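Side-chain contacts in neuraminidase (Bacteroides thetaiotaomicron, PDB 5MUL), which binds beta-D-glucuronic acid on a beta-propeller scaffold and is a glycoside hydrolase, probably a rhamnosidase, despite being named a neuraminidase: residues A[147-152]-A[232-237]; A[202-207]-A[390-395]. All coordinates share one frame; numbering follows the deposited sequence. Where two conformers were deposited one is given.

Contact 1: A[147-152]-A[232-237]. With BDP (beta-D-glucopyranuronic acid), chain B.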
ATOM      1  N   TYR A 147       1.698  -4.479   8.451  1.00 11.24           N
ATOM      2  CA  TYR A 147       2.866  -3.610   8.423  1.00 11.65           C
ATOM      3  C   TYR A 147       3.809  -4.083   9.501  1.00 12.09           C
ATOM      4  O   TYR A 147       3.360  -4.538  10.550  1.00 12.70           O
ATOM      5  CB  TYR A 147       2.500  -2.138   8.707  1.00 11.73           C
ATOM      6  CG  TYR A 147       1.404  -1.627   7.814  1.00 12.44           C
ATOM      7  CD1 TYR A 147       0.060  -1.851   8.128  1.00 12.78           C
ATOM      8  CD2 TYR A 147       1.695  -0.994   6.622  1.00 13.57           C
ATOM      9  CE1 TYR A 147      -0.933  -1.418   7.263  1.00 13.91           C
ATOM     10  CE2 TYR A 147       0.703  -0.576   5.777  1.00 15.39           C
ATOM     11  CZ  TYR A 147      -0.592  -0.792   6.119  1.00 15.17           C
ATOM     12  OH  TYR A 147      -1.593  -0.348   5.239  1.00 20.13           O
ATOM     13  N   PRO A 148       5.123  -3.927   9.321  1.00 13.00           N
ATOM     14  CA  PRO A 148       6.059  -4.209  10.399  1.00 13.87           C
ATOM     15  C   PRO A 148       6.104  -3.057  11.406  1.00 14.84           C
ATOM     16  O   PRO A 148       5.769  -1.926  11.053  1.00 19.13           O
ATOM     17  CB  PRO A 148       7.388  -4.236   9.661  1.00 14.88           C
ATOM     18  CG  PRO A 148       7.219  -3.192   8.615  1.00 15.63           C
ATOM     19  CD  PRO A 148       5.806  -3.366   8.138  1.00 14.31           C
ATOM     20  N   LEU A 149       6.447  -3.348  12.650  1.00 13.41           N
ATOM     21  CA  LEU A 149       6.700  -2.344  13.669  1.00 13.74           C
ATOM     22  C   LEU A 149       8.090  -2.613  14.233  1.00 14.96           C
ATOM     23  O   LEU A 149       8.664  -3.672  14.000  1.00 15.56           O
ATOM     24  CB  LEU A 149       5.659  -2.411  14.788  1.00 13.64           C
ATOM     25  CG  LEU A 149       4.204  -2.096  14.402  1.00 13.90           C
ATOM     26  CD1 LEU A 149       3.282  -2.351  15.591  1.00 14.32           C
ATOM     27  CD2 LEU A 149       4.046  -0.665  13.906  1.00 14.21           C
ATOM     28  N   THR A 150       8.566  -1.710  15.061  1.00 15.70           N
ATOM     29  CA  THR A 150       9.875  -1.862  15.661  0.70 17.45           C
ATOM     30  C   THR A 150      10.009  -3.153  16.425  1.00 18.03           C
ATOM     31  O   THR A 150       9.042  -3.649  17.046  1.00 17.53           O
ATOM     32  CB  THR A 150      10.136  -0.733  16.651  0.70 18.79           C
ATOM     33  OG1 THR A 150       9.095  -0.694  17.630  0.70 25.12           O
ATOM     34  CG2 THR A 150      10.260   0.569  15.908  0.70 17.96           C
ATOM     35  N   ASP A 151      11.208  -3.713  16.356  1.00 19.08           N
ATOM     36  CA  ASP A 151      11.596  -4.897  17.151  1.00 21.13           C
ATOM     37  C   ASP A 151      10.778  -6.148  16.884  1.00 18.44           C
ATOM     38  O   ASP A 151      10.597  -6.983  17.766  1.00 20.33           O
ATOM     39  CB  ASP A 151      11.643  -4.566  18.661  1.00 24.04           C
ATOM     40  CG  ASP A 151      12.745  -3.570  19.012  1.00 26.53           C
ATOM     41  OD1 ASP A 151      13.722  -3.441  18.253  1.00 29.98           O
ATOM     42  OD2 ASP A 151      12.589  -2.903  20.038  1.00 33.27           O
ATOM     43  N   GLY A 152      10.284  -6.270  15.656  1.00 16.51           N
ATOM     44  CA  GLY A 152       9.698  -7.535  15.228  1.00 15.63           C
ATOM     45  C   GLY A 152       8.211  -7.708  15.413  1.00 14.50           C
ATOM     46  O   GLY A 152       7.648  -8.711  15.009  1.00 13.96           O
ATOM     47  N   PHE A 232       3.920   7.875  16.899  1.00 11.93           N
ATOM     48  CA  PHE A 232       5.262   7.463  17.315  1.00 12.34           C
ATOM     49  C   PHE A 232       5.250   6.330  18.331  1.00 13.10           C
ATOM     50  O   PHE A 232       6.317   5.845  18.703  1.00 15.86           O
ATOM     51  CB  PHE A 232       5.959   8.664  17.967  1.00 12.99           C
ATOM     52  CG  PHE A 232       6.049   9.862  17.090  1.00 13.43           C
ATOM     53  CD1 PHE A 232       7.029   9.957  16.116  1.00 13.58           C
ATOM     54  CD2 PHE A 232       5.176  10.931  17.233  1.00 13.92           C
ATOM     55  CE1 PHE A 232       7.118  11.077  15.311  1.00 14.43           C
ATOM     56  CE2 PHE A 232       5.282  12.034  16.439  1.00 14.56           C
ATOM     57  CZ  PHE A 232       6.239  12.108  15.457  1.00 14.18           C
ATOM     58  N   ASP A 233       4.093   5.957  18.873  1.00 13.22           N
ATOM     59  CA  ASP A 233       4.004   5.020  19.983  1.00 14.16           C
ATOM     60  C   ASP A 233       3.117   3.823  19.636  1.00 14.07           C
ATOM     61  O   ASP A 233       2.317   3.368  20.431  1.00 14.63           O
ATOM     62  CB  ASP A 233       3.540   5.708  21.301  1.00 14.85           C
ATOM     63  CG  ASP A 233       2.178   6.336  21.203  1.00 15.45           C
ATOM     64  OD1 ASP A 233       1.530   6.290  20.129  1.00 14.43           O
ATOM     65  OD2 ASP A 233       1.741   6.915  22.234  1.00 16.13           O
ATOM     66  N   ASN A 234       3.298   3.307  18.423  1.00 13.70           N
ATOM     67  CA  ASN A 234       2.604   2.089  17.981  0.50 13.57           C
ATOM     68  C   ASN A 234       1.074   2.247  17.980  1.00 13.76           C
ATOM     69  O   ASN A 234       0.349   1.273  18.182  1.00 14.47           O
ATOM     70  CB  ASN A 234       3.058   0.848  18.796  0.50 13.86           C
ATOM     71  CG  ASN A 234       4.388   0.312  18.328  0.50 13.61           C
ATOM     72  OD1 ASN A 234       5.030  -0.509  18.992  0.50 14.68           O
ATOM     73  ND2 ASN A 234       4.841   0.816  17.192  0.50 13.51           N
ATOM     74  N   GLY A 235       0.605   3.453  17.714  1.00 12.99           N
ATOM     75  CA  GLY A 235      -0.819   3.675  17.509  1.00 13.47           C
ATOM     76  C   GLY A 235      -1.639   4.074  18.686  1.00 14.16           C
ATOM     77  O   GLY A 235      -2.844   4.269  18.518  1.00 14.61           O
ATOM     78  N   VAL A 236      -1.021   4.277  19.846  1.00 13.96           N
ATOM     79  CA  VAL A 236      -1.736   4.714  21.049  1.00 15.21           C
ATOM     80  C   VAL A 236      -2.120   6.184  20.934  1.00 15.13           C
ATOM     81  O   VAL A 236      -3.275   6.537  21.243  1.00 18.31           O
ATOM     82  CB  VAL A 236      -0.907   4.421  22.312  1.00 16.13           C
ATOM     83  CG1 VAL A 236      -1.571   4.982  23.569  1.00 18.04           C
ATOM     84  CG2 VAL A 236      -0.690   2.925  22.467  1.00 17.30           C
ATOM     85  N   THR A 237      -1.206   7.031  20.466  1.00 14.00           N
ATOM     86  CA  THR A 237      -1.352   8.486  20.381  0.50 13.56           C
ATOM     87  C   THR A 237      -1.086   8.922  18.937  1.00 13.12           C
ATOM     88  O   THR A 237      -0.166   8.372  18.295  1.00 12.98           O
ATOM     89  CB  THR A 237      -0.325   9.169  21.326  0.50 13.51           C
ATOM     90  OG1 THR A 237      -0.400   8.554  22.624  0.50 13.18           O
ATOM     91  CG2 THR A 237      -0.563  10.695  21.447  0.50 13.59           C
TER
HETATM   92  C1  BDP B 501       9.985  -0.996  11.587  1.00 21.89           C
HETATM   93  C2  BDP B 501      10.559  -0.806  10.191  1.00 21.58           C
HETATM   94  C3  BDP B 501      10.775  -2.185   9.571  1.00 21.53           C
HETATM   95  C4  BDP B 501      11.570  -3.090  10.525  1.00 21.65           C
HETATM   96  C5  BDP B 501      10.892  -3.178  11.875  1.00 21.50           C
HETATM   97  C6  BDP B 501      11.644  -4.063  12.831  1.00 23.94           C
HETATM   98  O2  BDP B 501       9.670  -0.056   9.345  1.00 19.51           O
HETATM   99  O3  BDP B 501      11.421  -2.041   8.311  1.00 21.71           O
HETATM  100  O4  BDP B 501      11.662  -4.394   9.958  1.00 24.17           O
HETATM  101  O5  BDP B 501      10.840  -1.851  12.384  1.00 20.88           O
HETATM  102  O6A BDP B 501      12.675  -3.612  13.375  1.00 26.22           O
HETATM  103  O1  BDP B 501       9.906   0.280  12.222  1.00 23.45           O
HETATM  104  O6B BDP B 501      11.213  -5.216  13.047  1.00 23.22           O
HETATM  105  O   HOH W   1       7.032   0.819  15.591  1.00 14.74           O
HETATM  106  O   HOH W   2       7.075  -2.458  18.541  1.00 22.41           O
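Leu149 and Asn234 approach from opposite directions, the leucine's methyls against the amide nitrogen. From CB outward the leucine stays close to that nitrogen: CB and CG each lie 4.1 Å from Asn234 ND2, CD1 also comes near Asn234 CG, and CD2 makes the closest approach, 3.7 Å from Asn234 ND2. CG lies beside the backbone N (chi1 -64°), a setting that brings both methyls up to Asn234. A branched aliphatic side chain suits this buried place, where Leu155 and Arg172 also pack on it. The polar needs of the asparagine are met through water. Asn234 ND2 donates to one water at 2.7 Å, which also accepts from Thr150 N, while a second water reaches Asn234 OD1 at 2.9 Å and Thr150 OG1 at 2.8 Å. Thr150 offers backbone and hydroxyl to the two bridges. Asn234, with positive phi, sits at the second position of a type I' turn from Asp233 to Val236, where asparagine is well tolerated. Beyond the leucine, Gly152 N donates to the glucuronate carboxylate oxygen O6B at 3.0 Å. The chemistry implies a hydrated join: a van der Waals touch of methyl on amide nitrogen, with separate waters serving the amide's donor and acceptor.

Contact 2: A[202-207]-A[390-395]. With BDP (beta-D-glucopyranuronic acid), chain B.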
ATOM      1  N   VAL A 202       4.846   2.384   7.646  1.00 10.80           N
ATOM      2  CA  VAL A 202       5.660   2.431   8.849  1.00 11.24           C
ATOM      3  C   VAL A 202       7.092   2.754   8.391  1.00 12.29           C
ATOM      4  O   VAL A 202       7.691   2.023   7.574  1.00 12.74           O
ATOM      5  CB  VAL A 202       5.576   1.150   9.678  1.00 11.54           C
ATOM      6  CG1 VAL A 202       6.464   1.254  10.917  1.00 12.18           C
ATOM      7  CG2 VAL A 202       4.136   0.870  10.032  1.00 11.78           C
ATOM      8  N   ASP A 203       7.637   3.876   8.863  1.00 11.83           N
ATOM      9  CA  ASP A 203       8.923   4.350   8.403  1.00 12.27           C
ATOM     10  C   ASP A 203      10.059   3.617   9.093  1.00 13.96           C
ATOM     11  O   ASP A 203       9.859   2.752   9.948  1.00 13.36           O
ATOM     12  CB  ASP A 203       8.999   5.887   8.445  1.00 12.47           C
ATOM     13  CG  ASP A 203       9.141   6.474   9.813  1.00 12.42           C
ATOM     14  OD1 ASP A 203       9.498   5.771  10.785  1.00 12.31           O
ATOM     15  OD2 ASP A 203       8.874   7.703   9.908  1.00 13.46           O
ATOM     16  N   GLU A 204      11.281   3.983   8.704  1.00 14.63           N
ATOM     17  CA  GLU A 204      12.461   3.308   9.176  1.00 16.84           C
ATOM     18  C   GLU A 204      12.751   3.593  10.643  1.00 16.68           C
ATOM     19  O   GLU A 204      13.559   2.891  11.267  1.00 20.42           O
ATOM     20  CB  GLU A 204      13.639   3.664   8.222  1.00 18.42           C
ATOM     21  CG  GLU A 204      13.383   3.122   6.780  1.00 20.58           C
ATOM     22  CD  GLU A 204      14.179   3.755   5.629  1.00 24.20           C
ATOM     23  OE1 GLU A 204      15.375   4.046   5.877  1.00 24.60           O
ATOM     24  OE2 GLU A 204      13.664   3.944   4.471  1.00 24.86           O
ATOM     25  N   LYS A 205      12.057   4.565  11.243  1.00 16.35           N
ATOM     26  CA  LYS A 205      12.150   4.868  12.663  1.00 17.09           C
ATOM     27  C   LYS A 205      10.991   4.289  13.461  1.00 15.69           C
ATOM     28  O   LYS A 205      10.913   4.479  14.678  1.00 18.07           O
ATOM     29  CB  LYS A 205      12.156   6.390  12.875  1.00 20.46           C
ATOM     30  CG  LYS A 205      13.388   7.094  12.321  1.00 24.78           C
ATOM     31  CD  LYS A 205      14.596   6.837  13.212  1.00 28.69           C
ATOM     32  CE  LYS A 205      15.747   7.761  12.887  1.00 32.08           C
ATOM     33  NZ  LYS A 205      16.954   7.312  13.616  1.00 35.04           N
ATOM     34  N   GLY A 206      10.105   3.550  12.797  1.00 14.23           N
ATOM     35  CA  GLY A 206       8.990   2.926  13.513  1.00 14.24           C
ATOM     36  C   GLY A 206       7.739   3.768  13.678  1.00 11.93           C
ATOM     37  O   GLY A 206       6.783   3.302  14.300  1.00 13.64           O
ATOM     38  N   THR A 207       7.699   4.942  13.058  1.00 11.66           N
ATOM     39  CA  THR A 207       6.513   5.792  13.097  1.00 12.00           C
ATOM     40  C   THR A 207       5.510   5.292  12.094  1.00 11.39           C
ATOM     41  O   THR A 207       5.849   4.979  10.933  1.00 12.20           O
ATOM     42  CB  THR A 207       6.929   7.204  12.733  1.00 13.25           C
ATOM     43  OG1 THR A 207       7.869   7.638  13.727  1.00 14.36           O
ATOM     44  CG2 THR A 207       5.759   8.171  12.659  1.00 13.13           C
ATOM     45  N   LEU A 390      12.233  -4.557   1.344  1.00 13.69           N
ATOM     46  CA  LEU A 390      13.465  -4.586   0.587  1.00 13.70           C
ATOM     47  C   LEU A 390      13.992  -3.169   0.345  1.00 13.46           C
ATOM     48  O   LEU A 390      15.213  -2.934   0.441  1.00 13.83           O
ATOM     49  CB  LEU A 390      13.274  -5.345  -0.715  1.00 13.58           C
ATOM     50  CG  LEU A 390      14.566  -5.500  -1.530  1.00 14.16           C
ATOM     51  CD1 LEU A 390      15.628  -6.344  -0.834  1.00 14.87           C
ATOM     52  CD2 LEU A 390      14.214  -6.063  -2.888  1.00 14.78           C
ATOM     53  N   TRP A 391      13.117  -2.209   0.036  1.00 13.36           N
ATOM     54  CA  TRP A 391      13.551  -0.825  -0.138  1.00 13.63           C
ATOM     55  C   TRP A 391      14.085  -0.243   1.157  1.00 13.96           C
ATOM     56  O   TRP A 391      15.184   0.337   1.202  1.00 14.39           O
ATOM     57  CB  TRP A 391      12.418   0.077  -0.647  1.00 13.66           C
ATOM     58  CG  TRP A 391      12.918   1.472  -0.851  1.00 13.79           C
ATOM     59  CD1 TRP A 391      12.736   2.538  -0.018  1.00 13.77           C
ATOM     60  CD2 TRP A 391      13.783   1.921  -1.901  1.00 13.96           C
ATOM     61  NE1 TRP A 391      13.392   3.636  -0.527  1.00 14.15           N
ATOM     62  CE2 TRP A 391      14.073   3.274  -1.651  1.00 14.48           C
ATOM     63  CE3 TRP A 391      14.359   1.295  -3.025  1.00 15.26           C
ATOM     64  CZ2 TRP A 391      14.838   4.027  -2.521  1.00 15.32           C
ATOM     65  CZ3 TRP A 391      15.118   2.044  -3.891  1.00 16.28           C
ATOM     66  CH2 TRP A 391      15.378   3.386  -3.619  1.00 15.93           C
ATOM     67  N   LYS A 392      13.372  -0.459   2.253  1.00 14.67           N
ATOM     68  CA  LYS A 392      13.857   0.103   3.526  1.00 16.50           C
ATOM     69  C   LYS A 392      15.205  -0.459   3.950  1.00 17.97           C
ATOM     70  O   LYS A 392      16.040   0.270   4.482  1.00 19.00           O
ATOM     71  CB  LYS A 392      12.909  -0.219   4.643  1.00 16.53           C
ATOM     72  CG  LYS A 392      11.592   0.470   4.544  1.00 17.45           C
ATOM     73  CD  LYS A 392      10.742  -0.152   5.633  1.00 20.03           C
ATOM     74  CE  LYS A 392       9.340   0.290   5.578  1.00 20.62           C
ATOM     75  NZ  LYS A 392       8.618  -0.348   6.738  1.00 19.95           N
ATOM     76  N   LYS A 393      15.391  -1.766   3.772  1.00 18.43           N
ATOM     77  CA  LYS A 393      16.584  -2.453   4.287  1.00 20.77           C
ATOM     78  C   LYS A 393      17.757  -2.388   3.344  1.00 21.18           C
ATOM     79  O   LYS A 393      18.897  -2.316   3.823  1.00 22.32           O
ATOM     80  CB  LYS A 393      16.284  -3.921   4.625  1.00 24.31           C
ATOM     81  CG  LYS A 393      15.316  -4.131   5.775  1.00 27.62           C
ATOM     82  CD  LYS A 393      15.778  -3.516   7.091  1.00 32.58           C
ATOM     83  CE  LYS A 393      14.836  -3.904   8.234  1.00 35.51           C
ATOM     84  NZ  LYS A 393      15.441  -3.615   9.564  1.00 38.57           N
ATOM     85  N   GLN A 394      17.523  -2.432   2.030  1.00 18.79           N
ATOM     86  CA  GLN A 394      18.615  -2.567   1.040  1.00 19.19           C
ATOM     87  C   GLN A 394      18.609  -1.523  -0.071  1.00 19.45           C
ATOM     88  O   GLN A 394      19.482  -1.518  -0.946  1.00 20.15           O
ATOM     89  CB  GLN A 394      18.573  -3.976   0.429  1.00 19.77           C
ATOM     90  CG  GLN A 394      18.647  -5.110   1.449  1.00 22.70           C
ATOM     91  CD  GLN A 394      18.966  -6.478   0.871  1.00 25.34           C
ATOM     92  OE1 GLN A 394      19.656  -6.596  -0.132  1.00 27.26           O
ATOM     93  NE2 GLN A 394      18.452  -7.518   1.513  1.00 25.66           N
ATOM     94  N   ARG A 395      17.625  -0.607  -0.078  1.00 16.94           N
ATOM     95  CA  ARG A 395      17.472   0.340  -1.165  1.00 16.40           C
ATOM     96  C   ARG A 395      17.485  -0.330  -2.527  1.00 15.67           C
ATOM     97  O   ARG A 395      18.097   0.158  -3.461  1.00 17.01           O
ATOM     98  CB  ARG A 395      18.539   1.471  -1.083  1.00 17.05           C
ATOM     99  CG  ARG A 395      18.421   2.308   0.177  1.00 18.32           C
ATOM    100  CD  ARG A 395      17.182   3.188   0.164  1.00 18.78           C
ATOM    101  NE  ARG A 395      17.239   4.102   1.299  1.00 20.34           N
ATOM    102  CZ  ARG A 395      16.629   3.924   2.469  1.00 20.32           C
ATOM    103  NH1 ARG A 395      16.787   4.819   3.441  1.00 20.17           N
ATOM    104  NH2 ARG A 395      15.824   2.892   2.674  1.00 22.28           N
TER
HETATM  105  C1  BDP B 501       9.985  -0.996  11.587  1.00 21.89           C
HETATM  106  C2  BDP B 501      10.559  -0.806  10.191  1.00 21.58           C
HETATM  107  C3  BDP B 501      10.775  -2.185   9.571  1.00 21.53           C
HETATM  108  C4  BDP B 501      11.570  -3.090  10.525  1.00 21.65           C
HETATM  109  C5  BDP B 501      10.892  -3.178  11.875  1.00 21.50           C
HETATM  110  C6  BDP B 501      11.644  -4.063  12.831  1.00 23.94           C
HETATM  111  O2  BDP B 501       9.670  -0.056   9.345  1.00 19.51           O
HETATM  112  O3  BDP B 501      11.421  -2.041   8.311  1.00 21.71           O
HETATM  113  O4  BDP B 501      11.662  -4.394   9.958  1.00 24.17           O
HETATM  114  O5  BDP B 501      10.840  -1.851  12.384  1.00 20.88           O
HETATM  115  O6A BDP B 501      12.675  -3.612  13.375  1.00 26.22           O
HETATM  116  O1  BDP B 501       9.906   0.280  12.222  1.00 23.45           O
HETATM  117  O6B BDP B 501      11.213  -5.216  13.047  1.00 23.22           O
HETATM  118  O   HOH W   3       5.417   0.128   5.779  1.00 17.22           O
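Glu204 and Arg395 form the charged part of this contact, a two-pronged salt bridge. Arg395 NH1 donates to the syn lone pair of Glu204 OE1 at 2.9 Å in a nearly straight bond (167°) that lies in the guanidinium plane; the second prong, Arg395 NH2 to Glu204 OE2, is weak and bent, consistent with the 53° turn between carboxylate and guanidinium. Glutamate suits the turn because its extended chain reaches out to the arginine. Arginine, just after the helix, is long enough to serve two partners: its chain bends at chi2 (-70°), folding CD over a face of the Trp391 ring, and NH2 also donates to Trp391 O at 3.0 Å, fixing the group against its own helix end.

Lys392 makes the other hydrogen bond across the contact. Its extended chain, spanning from helix to ligand, brings NZ to Val202 O at 2.7 Å and to the glucuronate O2 at 2.8 Å. That hydroxyl in turn donates to Asp203 O at 2.9 Å. Within the type I turn, Asp203 suits the first position: OD1 accepts from Lys205 N, an Asx turn, and from Thr207 N, on opposite faces of the carboxylate.

In the aliphatic packing, Lys392 CB and CG lie against Glu204 CG, the two CG atoms 3.9 Å apart.

The turn joins strands 195-202 and 208-215, and faces helix 388-394. Glu389 on that helix pairs with Lys392, while Glu339 at the end of strand 335-339 pairs with Arg395.

In the fold
Contacts 1 and 2 lie 13 Å apart between centres and both border the bound glucuronic acid. They divide its groups: the backbone of 147-152 takes the carboxylate, while 202-207 and 390-395 address the O2 side; Glu389 also binds the sugar. The two contacts also touch directly: Pro148 O lies 3.3 Å from Val202 CG1, and Thr150 CG2 packs 3.6 Å from Gly206 CA. Farther from the sugar, Phe232 CD1 meets Thr207 OG1 at 3.4 Å. Two antiparallel sheets of the propeller and the helix 388-394 thereby converge on one pocket, built from segments far apart in sequence.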